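Transcriptional regulator, LuxR family (Burkholderia thailandensis, PDB 3MQQ) probably binds DNA to regulate transcription, through a LuxR-type helix-turn-helix domain of the full protein, while the part present here is its PAS domain, a typical sensory module. Local coordinates at the interface of chains A and B. Coordinates in Å, arbitrary orientation; residue numbers count along the deposited sequence, not the author numbering. Chains: chain A/B, Transcriptional regulator, LuxR family.

The interface of chains A and B. Residues chain A 73, 93-95, 109; chain B 12-14, 111.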
ATOM      1  N   SER A  73       4.079 -13.444   3.066  1.00 26.01           N
ATOM      2  CA  SER A  73       3.389 -12.300   2.429  1.00 27.09           C
ATOM      3  C   SER A  73       2.979 -12.730   1.048  1.00 25.58           C
ATOM      4  O   SER A  73       3.370 -13.804   0.604  1.00 26.31           O
ATOM      5  CB  SER A  73       4.255 -11.037   2.356  1.00 29.12           C
ATOM      6  OG  SER A  73       5.402 -11.246   1.551  1.00 35.01           O
ATOM      7  N   THR A  93      -1.658  -6.723  -2.488  1.00 18.57           N
ATOM      8  CA  THR A  93      -0.650  -7.311  -1.614  1.00 19.88           C
ATOM      9  C   THR A  93      -1.353  -7.674  -0.318  1.00 19.31           C
ATOM     10  O   THR A  93      -2.386  -7.110   0.020  1.00 18.58           O
ATOM     11  CB  THR A  93       0.558  -6.383  -1.287  1.00 21.13           C
ATOM     12  OG1 THR A  93       0.192  -5.413  -0.305  1.00 23.46           O
ATOM     13  CG2 THR A  93       1.098  -5.662  -2.529  1.00 22.57           C
ATOM     14  N   GLY A  94      -0.795  -8.650   0.387  1.00 19.50           N
ATOM     15  CA  GLY A  94      -1.429  -9.083   1.638  1.00 19.45           C
ATOM     16  C   GLY A  94      -0.437  -9.655   2.623  1.00 18.88           C
ATOM     17  O   GLY A  94       0.568 -10.209   2.248  1.00 21.42           O
ATOM     18  N   ARG A  95      -0.722  -9.489   3.904  1.00 20.44           N
ATOM     19  CA  ARG A  95       0.057 -10.205   4.907  1.00 20.28           C
ATOM     20  C   ARG A  95      -0.913 -10.727   5.936  1.00 20.81           C
ATOM     21  O   ARG A  95      -1.657  -9.963   6.538  1.00 21.66           O
ATOM     22  CB  ARG A  95       1.114  -9.327   5.592  1.00 21.68           C
ATOM     23  CG  ARG A  95       1.848 -10.176   6.631  1.00 22.70           C
ATOM     24  CD  ARG A  95       3.118  -9.577   7.115  1.00 27.39           C
ATOM     25  NE  ARG A  95       4.221  -9.829   6.201  1.00 29.71           N
ATOM     26  CZ  ARG A  95       5.062  -8.886   5.783  1.00 33.58           C
ATOM     27  NH1 ARG A  95       6.076  -9.189   4.968  1.00 28.41           N
ATOM     28  NH2 ARG A  95       4.890  -7.633   6.186  1.00 32.31           N
ATOM     29  N   THR A 109      -3.931  -4.842   0.565  1.00 19.33           N
ATOM     30  CA  THR A 109      -3.872  -3.592  -0.209  1.00 20.34           C
ATOM     31  C   THR A 109      -4.328  -3.785  -1.631  1.00 21.18           C
ATOM     32  O   THR A 109      -4.184  -4.873  -2.197  1.00 19.70           O
ATOM     33  CB  THR A 109      -2.458  -2.949  -0.203  1.00 21.32           C
ATOM     34  OG1 THR A 109      -1.622  -3.615  -1.178  1.00 21.22           O
ATOM     35  CG2 THR A 109      -1.812  -2.937   1.188  1.00 23.59           C
TER
ATOM     36  N   ALA B  12       1.743  -4.453   7.703  1.00 21.96           N
ATOM     37  CA  ALA B  12       1.502  -4.240   6.266  1.00 21.59           C
ATOM     38  C   ALA B  12       2.636  -4.735   5.403  1.00 21.78           C
ATOM     39  O   ALA B  12       3.780  -4.523   5.720  1.00 21.93           O
ATOM     40  CB  ALA B  12       1.230  -2.751   5.968  1.00 20.57           C
ATOM     41  N   PRO B  13       2.313  -5.383   4.272  1.00 23.05           N
ATOM     42  CA  PRO B  13       3.286  -6.012   3.394  1.00 25.86           C
ATOM     43  C   PRO B  13       4.004  -5.022   2.492  1.00 24.88           C
ATOM     44  O   PRO B  13       4.777  -5.436   1.603  1.00 26.52           O
ATOM     45  CB  PRO B  13       2.421  -6.941   2.533  1.00 28.22           C
ATOM     46  CG  PRO B  13       1.077  -6.334   2.546  1.00 28.79           C
ATOM     47  CD  PRO B  13       0.925  -5.637   3.869  1.00 25.79           C
ATOM     48  N   ILE B  14       3.671  -3.750   2.655  1.00 22.71           N
ATOM     49  CA  ILE B  14       4.352  -2.666   1.944  1.00 22.35           C
ATOM     50  C   ILE B  14       4.902  -1.678   2.964  1.00 20.45           C
ATOM     51  O   ILE B  14       4.413  -1.572   4.095  1.00 20.10           O
ATOM     52  CB  ILE B  14       3.427  -1.905   0.964  1.00 23.23           C
ATOM     53  CG1 ILE B  14       2.252  -1.269   1.712  1.00 24.24           C
ATOM     54  CG2 ILE B  14       2.970  -2.818  -0.179  1.00 24.98           C
ATOM     55  CD1 ILE B  14       1.405  -0.397   0.859  1.00 30.49           C
ATOM     56  N   GLU B 111       6.935   0.433  -2.299  1.00 19.59           N
ATOM     57  CA  GLU B 111       6.978  -0.960  -2.588  1.00 20.43           C
ATOM     58  C   GLU B 111       8.169  -1.233  -3.511  1.00 20.34           C
ATOM     59  O   GLU B 111       8.320  -0.578  -4.515  1.00 20.85           O
ATOM     60  CB  GLU B 111       5.667  -1.392  -3.256  1.00 19.52           C
ATOM     61  CG  GLU B 111       5.672  -2.848  -3.653  1.00 22.44           C
ATOM     62  CD  GLU B 111       4.386  -3.261  -4.301  1.00 26.28           C
ATOM     63  OE1 GLU B 111       3.684  -2.384  -4.845  1.00 28.85           O
ATOM     64  OE2 GLU B 111       4.069  -4.465  -4.270  1.00 28.69           O
TER
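The face of the PAS-domain beta-sheet of chain A, at strands 87-96 and 106-112, receives the short turn of chain B that links helix 5-11 to strand 15-20. Both chains are copies of one protein and the interface is two-fold symmetric, so the same patch recurs with the chains exchanged; this pairing may or may not be the biological dimer. Within this patch B:Pro13 has the largest surface hidden by chain A, 57 Å². Its pyrrolidine ring enters CG first, over the backbone of A:Gly94, with CG 3.8 Å from A:Gly94 CA, between the side chains of A:Thr93 and A:Arg95. A:Thr93 crosses the ring obliquely, and its CB lies 3.9 Å from B:Pro13 CG. On the other flank, the ring atom CD of B:Pro13 meets the CB methylene of A:Arg95 at 4.1 Å.

A:Thr93 holds its hydroxyl in the crowded position between backbone N and carbonyl carbon (chi1 77°). A:Thr109 takes the same position on the adjacent strand, and the two hydroxyls share a hydrogen bond of 2.7 Å between A:Thr93 OG1 and A:Thr109 OG1. This bond helps fix both rotations and gives each hydroxyl a polar partner within its own chain, beneath an apolar partner. The methyl CG2 of A:Thr109 is left to meet B:Ile14 CD1 tip to tip at 4.1 Å. B:Ile14 crosses A:Thr93 at about a right angle, its CG2 branch lying over the threonine hydroxyl and methyl. The extended B:Glu111 comes tip to tip with A:Thr93, its carboxylate OE2 3.6 Å from the methyl CG2.

A:Arg95 starts with CG anti to the backbone N (chi1 179°), then bends at chi3 (-82°), bringing its guanidinium alongside the B:Ala12-B:Pro13 backbone. NH2 stands 3.3 Å from the carbonyl O of B:Ala12, a polar approach rather than a hydrogen bond.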